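Local coordinates for peptidase M42 (Thaumarchaeota archaeon SCGC AB-539-E09, PDB 5DS0), which probably trims amino acids from the N-terminal ends of peptides as a dodecameric, metal-dependent TET aminopeptidase of the M42 family, at residues Glu8-Leu13 with Ser163-Ile168; Lys177-Arg182 with Gly329-Lys334. All coordinates share one frame; numbering follows the deposited sequence.

How the contacts relate
Contact 1 closes before contact 2 opens along the chain, and their centres lie 9 Å apart. Contact 1 sets helix 2-15 against the segment entering strand 166-168. Contact 2 sets the start of helix 179-197 against strand 329-332. Strand 173-176 pairs with both 166-168 and 329-332, so both contacts reach the same mixed sheet. They touch directly: Met10 SE packs on Leu333 CD2, and Leu13 O probably accepts a hydrogen bond from Arg182 NH1. Phe179 also packs on Phe165. Through these touches the N-terminal helix is joined to the segment carrying Asp180, which bridges the two cobalt ions.

Contact 1: residues Glu8-Leu13 with Ser163-Ile168; sequences ELMKTL and SPFSVI
Phe165 meets helix 2-15 with its ring laid against Met10 and Lys11. No hydrogen bond crosses between the two segments. The contact is tight on the ring side. Lys11 CA sits over one face of the Phe165 ring in a CH-pi contact, 4.1 Å from the ring centroid. The approach is 24° off the ring normal and is shifted toward the CG-CD2 rim. Lys11 CB follows along that rim, 3.8 Å from Phe165 CD2. At the far end of the ring, the selenium of Met10, a selenomethionine here, lies 3.7 Å from Phe165 CZ. This Met-aromatic contact is oblique, at 69° to the ring normal. The ring gets there because Phe165 CG stands opposite its own backbone N (chi1 180°), which carries CZ to Met10. The segment follows strand 158-161, the last strand of the six-stranded barrel, and leads into strand 166-168 of the mixed sheet. Phe165 therefore meets the N-terminal helix where the chain passes from barrel to sheet. Earlier in the segment, Arg100 of the second subunit donates hydrogen bonds to Ser163 OG and Pro164 O. The other neighbours of Phe165 include Ala174 and Met14, and Glu15 OE2 accepts a hydrogen bond from its backbone N. Replacing the ring with an alanine side chain is likely to open a gap between helix and sheet and to deprive Met10 SE and Lys11 CA of their aromatic partner. The outer part of the Lys11 chain is looser and on the solvent side. Lys11 CE lies 4.1 Å from Phe165 O, and the chain bends at its last torsion. Lys11 NZ makes a long, weak ion pair with Glu15.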
ATOM      1  N   GLU C   8      23.768 -28.902 -42.482  1.00 44.49           N
ATOM      2  CA  GLU C   8      23.607 -30.130 -41.678  1.00 45.82           C
ATOM      3  C   GLU C   8      24.335 -29.965 -40.346  1.00 39.83           C
ATOM      4  O   GLU C   8      23.861 -30.429 -39.333  1.00 37.69           O
ATOM      5  CB  GLU C   8      24.106 -31.385 -42.431  1.00 52.08           C
ATOM      6  CG  GLU C   8      23.629 -32.812 -41.927  1.00 60.73           C
ATOM      7  CD  GLU C   8      24.124 -33.988 -42.812  1.00 72.57           C
ATOM      8  OE1 GLU C   8      25.186 -33.836 -43.496  1.00 75.34           O
ATOM      9  OE2 GLU C   8      23.454 -35.091 -42.826  1.00 83.32           O
ATOM     10  N   LEU C   9      25.466 -29.268 -40.359  1.00 41.70           N
ATOM     11  CA  LEU C   9      26.168 -28.958 -39.130  1.00 39.03           C
ATOM     12  C   LEU C   9      25.347 -28.026 -38.258  1.00 38.96           C
ATOM     13  O   LEU C   9      25.112 -28.313 -37.095  1.00 38.45           O
ATOM     14  CB  LEU C   9      27.513 -28.315 -39.418  1.00 37.57           C
ATOM     15  CG  LEU C   9      28.270 -27.809 -38.189  1.00 36.15           C
ATOM     16  CD1 LEU C   9      28.665 -28.972 -37.311  1.00 36.07           C
ATOM     17  CD2 LEU C   9      29.497 -27.008 -38.574  1.00 35.62           C
HETATM   18  N   MSE C  10      24.869 -26.932 -38.842  1.00 39.47           N
HETATM   19  CA  MSE C  10      24.032 -25.983 -38.108  1.00 38.98           C
HETATM   20  C   MSE C  10      22.901 -26.710 -37.446  1.00 38.35           C
HETATM   21  O   MSE C  10      22.721 -26.599 -36.257  1.00 37.08           O
HETATM   22  CB  MSE C  10      23.520 -24.839 -38.987  1.00 40.07           C
HETATM   23  CG  MSE C  10      23.147 -23.665 -38.096  1.00 41.10           C
HETATM   24 SE   MSE C  10      22.329 -22.162 -39.099  0.78 45.79          SE
HETATM   25  CE  MSE C  10      24.019 -21.506 -39.868  1.00 45.32           C
ATOM     26  N   LYS C  11      22.129 -27.465 -38.213  1.00 39.25           N
ATOM     27  CA  LYS C  11      20.989 -28.211 -37.673  1.00 39.95           C
ATOM     28  C   LYS C  11      21.401 -29.102 -36.506  1.00 38.59           C
ATOM     29  O   LYS C  11      20.772 -29.117 -35.463  1.00 37.62           O
ATOM     30  CB  LYS C  11      20.347 -29.056 -38.784  1.00 41.55           C
ATOM     31  CG  LYS C  11      19.121 -29.846 -38.377  1.00 43.17           C
ATOM     32  CD  LYS C  11      18.500 -30.498 -39.597  1.00 46.25           C
ATOM     33  CE  LYS C  11      17.015 -30.779 -39.425  1.00 48.66           C
ATOM     34  NZ  LYS C  11      16.818 -31.979 -38.568  1.00 50.41           N
ATOM     35  N   THR C  12      22.465 -29.849 -36.703  1.00 38.41           N
ATOM     36  CA  THR C  12      22.904 -30.809 -35.720  1.00 38.57           C
ATOM     37  C   THR C  12      23.340 -30.149 -34.424  1.00 37.62           C
ATOM     38  O   THR C  12      23.039 -30.651 -33.338  1.00 37.51           O
ATOM     39  CB  THR C  12      24.039 -31.651 -36.306  1.00 39.14           C
ATOM     40  OG1 THR C  12      23.520 -32.351 -37.431  1.00 40.56           O
ATOM     41  CG2 THR C  12      24.558 -32.663 -35.313  1.00 39.08           C
ATOM     42  N   LEU C  13      24.056 -29.039 -34.547  1.00 37.09           N
ATOM     43  CA  LEU C  13      24.450 -28.236 -33.391  1.00 36.90           C
ATOM     44  C   LEU C  13      23.267 -27.707 -32.591  1.00 36.86           C
ATOM     45  O   LEU C  13      23.189 -27.915 -31.388  1.00 37.09           O
ATOM     46  CB  LEU C  13      25.278 -27.024 -33.828  1.00 36.49           C
ATOM     47  CG  LEU C  13      26.717 -27.266 -34.272  1.00 35.68           C
ATOM     48  CD1 LEU C  13      27.277 -25.977 -34.854  1.00 35.40           C
ATOM     49  CD2 LEU C  13      27.556 -27.743 -33.112  1.00 34.94           C
ATOM     50  N   SER C 163      13.460 -28.312 -28.942  1.00 33.17           N
ATOM     51  CA  SER C 163      13.272 -27.263 -29.948  1.00 32.40           C
ATOM     52  C   SER C 163      13.914 -27.592 -31.285  1.00 32.09           C
ATOM     53  O   SER C 163      15.118 -27.437 -31.457  1.00 32.88           O
ATOM     54  CB  SER C 163      13.858 -25.959 -29.424  1.00 31.92           C
ATOM     55  OG  SER C 163      13.515 -24.879 -30.268  1.00 31.90           O
ATOM     56  N   PRO C 164      13.119 -28.053 -32.245  1.00 32.07           N
ATOM     57  CA  PRO C 164      13.676 -28.452 -33.538  1.00 31.95           C
ATOM     58  C   PRO C 164      14.199 -27.281 -34.332  1.00 31.68           C
ATOM     59  O   PRO C 164      13.706 -26.159 -34.212  1.00 31.69           O
ATOM     60  CB  PRO C 164      12.490 -29.055 -34.279  1.00 32.27           C
ATOM     61  CG  PRO C 164      11.444 -29.296 -33.257  1.00 32.56           C
ATOM     62  CD  PRO C 164      11.674 -28.305 -32.164  1.00 32.44           C
ATOM     63  N   PHE C 165      15.163 -27.568 -35.186  1.00 31.57           N
ATOM     64  CA  PHE C 165      15.738 -26.568 -36.048  1.00 31.55           C
ATOM     65  C   PHE C 165      15.048 -26.555 -37.412  1.00 31.36           C
ATOM     66  O   PHE C 165      14.825 -27.610 -38.023  1.00 31.61           O
ATOM     67  CB  PHE C 165      17.216 -26.860 -36.239  1.00 32.15           C
ATOM     68  CG  PHE C 165      17.908 -25.876 -37.130  1.00 32.69           C
ATOM     69  CD1 PHE C 165      18.455 -24.718 -36.601  1.00 32.57           C
ATOM     70  CD2 PHE C 165      18.004 -26.102 -38.495  1.00 33.20           C
ATOM     71  CE1 PHE C 165      19.101 -23.813 -37.421  1.00 32.95           C
ATOM     72  CE2 PHE C 165      18.637 -25.200 -39.322  1.00 33.23           C
ATOM     73  CZ  PHE C 165      19.191 -24.057 -38.786  1.00 33.19           C
ATOM     74  N   SER C 166      14.723 -25.359 -37.888  1.00 30.74           N
ATOM     75  CA  SER C 166      14.256 -25.189 -39.252  1.00 30.82           C
ATOM     76  C   SER C 166      14.658 -23.833 -39.770  1.00 30.37           C
ATOM     77  O   SER C 166      15.216 -23.015 -39.039  1.00 29.95           O
ATOM     78  CB  SER C 166      12.750 -25.361 -39.326  1.00 30.99           C
ATOM     79  OG  SER C 166      12.091 -24.215 -38.844  1.00 31.18           O
ATOM     80  N   VAL C 167      14.396 -23.616 -41.048  1.00 30.76           N
ATOM     81  CA  VAL C 167      14.630 -22.323 -41.675  1.00 30.86           C
ATOM     82  C   VAL C 167      13.308 -21.790 -42.193  1.00 31.12           C
ATOM     83  O   VAL C 167      12.523 -22.529 -42.784  1.00 32.09           O
ATOM     84  CB  VAL C 167      15.618 -22.425 -42.839  1.00 31.27           C
ATOM     85  CG1 VAL C 167      15.853 -21.055 -43.455  1.00 31.47           C
ATOM     86  CG2 VAL C 167      16.936 -23.012 -42.368  1.00 30.95           C
ATOM     87  N   ILE C 168      13.070 -20.501 -41.984  1.00 30.81           N
ATOM     88  CA  ILE C 168      11.831 -19.853 -42.434  1.00 30.91           C
ATOM     89  C   ILE C 168      12.141 -18.624 -43.295  1.00 31.21           C
ATOM     90  O   ILE C 168      13.300 -18.349 -43.607  1.00 30.38           O
ATOM     91  CB  ILE C 168      10.935 -19.487 -41.232  1.00 30.22           C
ATOM     92  CG1 ILE C 168      11.681 -18.591 -40.251  1.00 29.66           C
ATOM     93  CG2 ILE C 168      10.461 -20.753 -40.543  1.00 30.09           C
ATOM     94  CD1 ILE C 168      10.791 -17.974 -39.199  1.00 29.48           C
TER

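Contact 2: residues Lys177-Arg182 with Gly329-Lys334; sequences KAFDDR and GLLSLK. With CO (cobalt (II) ion), chain U; CO (cobalt (II) ion), chain T.
The dinuclear cobalt site of this M42 peptidase borders the contact, in which Phe179 packs on Gly329 and Leu331 while the next residue, Asp180, bridges the metals. Asp180 OD2 binds one cobalt ion at 1.9 Å, and Asp180 OD1 binds the other at 2.0 Å. His66, Glu214 and Glu237 complete the site of the OD1-bound ion; Glu215 and His325 complete that of the other. The peptide bond between Asp180 and Asp181 is cis. The Phe179 ring leads away from the metals, into the core between helix 179-197 and strand 329-332. Its chi1 of -71° sets CG opposite the carbonyl carbon and turns the ring to the strand. Leu331 comes from the opposite direction. Its CD2 methyl lies over one ring face in a CH-pi contact, 3.7 Å from the centroid of the Phe179 ring and 25° off the normal. Ala174, on the neighbouring strand 173-176, touches both side chains. Gly329 has no side chain, and its backbone meets the ring at the edge instead. There Phe179 CE2 lies near Gly329 O at 3.3 Å, with Leu330 N also close to the ring plane.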
ATOM      1  N   LYS C 177      16.871 -23.513 -31.093  1.00 32.26           N
ATOM      2  CA  LYS C 177      17.433 -23.179 -29.782  1.00 31.87           C
ATOM      3  C   LYS C 177      18.940 -23.126 -29.862  1.00 31.50           C
ATOM      4  O   LYS C 177      19.536 -23.454 -30.884  1.00 31.41           O
ATOM      5  CB  LYS C 177      17.029 -24.215 -28.742  1.00 32.16           C
ATOM      6  CG  LYS C 177      17.736 -25.560 -28.893  1.00 32.77           C
ATOM      7  CD  LYS C 177      17.345 -26.520 -27.787  1.00 33.01           C
ATOM      8  CE  LYS C 177      17.852 -27.925 -28.049  1.00 33.59           C
ATOM      9  NZ  LYS C 177      19.283 -28.040 -27.685  1.00 34.27           N
ATOM     10  N   ALA C 178      19.542 -22.676 -28.773  1.00 31.12           N
ATOM     11  CA  ALA C 178      20.986 -22.730 -28.580  1.00 31.15           C
ATOM     12  C   ALA C 178      21.822 -21.912 -29.558  1.00 31.39           C
ATOM     13  O   ALA C 178      23.038 -22.105 -29.628  1.00 32.36           O
ATOM     14  CB  ALA C 178      21.450 -24.177 -28.565  1.00 31.49           C
ATOM     15  N   PHE C 179      21.213 -20.985 -30.296  1.00 31.40           N
ATOM     16  CA  PHE C 179      22.007 -20.087 -31.123  1.00 31.33           C
ATOM     17  C   PHE C 179      23.089 -19.442 -30.260  1.00 30.69           C
ATOM     18  O   PHE C 179      24.207 -19.283 -30.714  1.00 31.39           O
ATOM     19  CB  PHE C 179      21.155 -19.015 -31.779  1.00 31.63           C
ATOM     20  CG  PHE C 179      20.265 -19.529 -32.871  1.00 32.29           C
ATOM     21  CD1 PHE C 179      20.761 -20.355 -33.860  1.00 32.91           C
ATOM     22  CD2 PHE C 179      18.939 -19.153 -32.932  1.00 32.55           C
ATOM     23  CE1 PHE C 179      19.945 -20.815 -34.870  1.00 32.92           C
ATOM     24  CE2 PHE C 179      18.120 -19.612 -33.944  1.00 32.67           C
ATOM     25  CZ  PHE C 179      18.622 -20.451 -34.906  1.00 32.90           C
ATOM     26  N   ASP C 180      22.741 -19.090 -29.026  1.00 29.65           N
ATOM     27  CA  ASP C 180      23.686 -18.600 -28.050  1.00 29.19           C
ATOM     28  C   ASP C 180      24.315 -19.808 -27.396  1.00 29.86           C
ATOM     29  O   ASP C 180      23.675 -20.425 -26.549  1.00 30.85           O
ATOM     30  CB  ASP C 180      22.931 -17.765 -27.014  1.00 28.67           C
ATOM     31  CG  ASP C 180      23.818 -17.224 -25.919  1.00 28.31           C
ATOM     32  OD1 ASP C 180      25.064 -17.261 -26.051  1.00 28.36           O
ATOM     33  OD2 ASP C 180      23.250 -16.746 -24.907  1.00 28.04           O
ATOM     34  N   ASP C 181      25.550 -20.181 -27.744  1.00 30.15           N
ATOM     35  CA  ASP C 181      26.401 -19.482 -28.705  1.00 30.11           C
ATOM     36  C   ASP C 181      27.002 -20.470 -29.719  1.00 30.46           C
ATOM     37  O   ASP C 181      28.164 -20.369 -30.110  1.00 30.32           O
ATOM     38  CB  ASP C 181      27.485 -18.727 -27.957  1.00 30.37           C
ATOM     39  CG  ASP C 181      28.338 -17.830 -28.857  1.00 30.52           C
ATOM     40  OD1 ASP C 181      27.897 -17.461 -29.966  1.00 30.61           O
ATOM     41  OD2 ASP C 181      29.454 -17.495 -28.413  1.00 30.67           O
ATOM     42  N   ARG C 182      26.183 -21.420 -30.155  1.00 30.94           N
ATOM     43  CA  ARG C 182      26.622 -22.406 -31.126  1.00 31.48           C
ATOM     44  C   ARG C 182      26.732 -21.769 -32.493  1.00 32.52           C
ATOM     45  O   ARG C 182      27.526 -22.226 -33.323  1.00 33.81           O
ATOM     46  CB  ARG C 182      25.704 -23.624 -31.129  1.00 31.01           C
ATOM     47  CG  ARG C 182      25.940 -24.483 -29.894  1.00 30.85           C
ATOM     48  CD  ARG C 182      24.932 -25.602 -29.715  1.00 30.59           C
ATOM     49  NE  ARG C 182      24.914 -26.068 -28.334  1.00 30.53           N
ATOM     50  CZ  ARG C 182      24.019 -26.914 -27.826  1.00 30.85           C
ATOM     51  NH1 ARG C 182      23.070 -27.438 -28.589  1.00 30.91           N
ATOM     52  NH2 ARG C 182      24.078 -27.248 -26.541  1.00 31.24           N
ATOM     53  N   GLY C 329      14.586 -19.224 -30.857  1.00 27.29           N
ATOM     54  CA  GLY C 329      15.083 -17.913 -31.251  1.00 27.74           C
ATOM     55  C   GLY C 329      15.180 -17.839 -32.750  1.00 27.86           C
ATOM     56  O   GLY C 329      14.990 -18.833 -33.421  1.00 27.25           O
ATOM     57  N   LEU C 330      15.489 -16.651 -33.271  1.00 28.93           N
ATOM     58  CA  LEU C 330      15.639 -16.458 -34.717  1.00 29.73           C
ATOM     59  C   LEU C 330      16.904 -15.687 -35.007  1.00 30.06           C
ATOM     60  O   LEU C 330      17.233 -14.762 -34.284  1.00 29.75           O
ATOM     61  CB  LEU C 330      14.466 -15.662 -35.262  1.00 30.19           C
ATOM     62  CG  LEU C 330      13.089 -16.252 -34.994  1.00 30.53           C
ATOM     63  CD1 LEU C 330      12.015 -15.227 -35.293  1.00 31.27           C
ATOM     64  CD2 LEU C 330      12.884 -17.498 -35.834  1.00 30.80           C
ATOM     65  N   LEU C 331      17.605 -16.058 -36.071  1.00 30.98           N
ATOM     66  CA  LEU C 331      18.703 -15.228 -36.569  1.00 31.70           C
ATOM     67  C   LEU C 331      18.783 -15.264 -38.092  1.00 32.04           C
ATOM     68  O   LEU C 331      18.203 -16.140 -38.713  1.00 31.49           O
ATOM     69  CB  LEU C 331      20.040 -15.627 -35.918  1.00 31.73           C
ATOM     70  CG  LEU C 331      20.575 -17.048 -36.058  1.00 32.04           C
ATOM     71  CD1 LEU C 331      21.092 -17.323 -37.461  1.00 33.14           C
ATOM     72  CD2 LEU C 331      21.701 -17.257 -35.077  1.00 31.97           C
ATOM     73  N   SER C 332      19.520 -14.306 -38.656  1.00 32.83           N
ATOM     74  CA  SER C 332      19.668 -14.167 -40.107  1.00 33.90           C
ATOM     75  C   SER C 332      20.875 -14.947 -40.635  1.00 34.04           C
ATOM     76  O   SER C 332      21.987 -14.778 -40.149  1.00 33.71           O
ATOM     77  CB  SER C 332      19.825 -12.698 -40.464  1.00 34.46           C
ATOM     78  OG  SER C 332      20.346 -12.531 -41.771  1.00 36.96           O
ATOM     79  N   LEU C 333      20.659 -15.791 -41.636  1.00 35.05           N
ATOM     80  CA  LEU C 333      21.756 -16.534 -42.260  1.00 35.57           C
ATOM     81  C   LEU C 333      22.706 -15.613 -43.005  1.00 36.93           C
ATOM     82  O   LEU C 333      23.888 -15.919 -43.137  1.00 37.21           O
ATOM     83  CB  LEU C 333      21.227 -17.590 -43.216  1.00 36.19           C
ATOM     84  CG  LEU C 333      20.448 -18.687 -42.506  1.00 36.37           C
ATOM     85  CD1 LEU C 333      19.890 -19.648 -43.535  1.00 37.76           C
ATOM     86  CD2 LEU C 333      21.317 -19.434 -41.498  1.00 35.89           C
ATOM     87  N   LYS C 334      22.177 -14.496 -43.497  1.00 38.08           N
ATOM     88  CA  LYS C 334      22.975 -13.486 -44.146  1.00 38.81           C
ATOM     89  C   LYS C 334      23.939 -12.824 -43.158  1.00 38.33           C
ATOM     90  O   LYS C 334      25.117 -12.661 -43.478  1.00 38.54           O
ATOM     91  CB  LYS C 334      22.069 -12.445 -44.772  1.00 40.20           C
ATOM     92  CG  LYS C 334      22.801 -11.457 -45.651  1.00 41.79           C
ATOM     93  CD  LYS C 334      21.915 -10.280 -45.994  1.00 43.80           C
ATOM     94  CE  LYS C 334      22.712  -9.248 -46.769  1.00 46.08           C
ATOM     95  NZ  LYS C 334      21.967  -7.958 -46.894  1.00 48.07           N
TER
HETATM   96 CO    CO U 402      23.909 -16.465 -23.184  1.00 29.98          CO
HETATM   97 CO    CO T 401      26.358 -16.420 -24.780  1.00 22.75          CO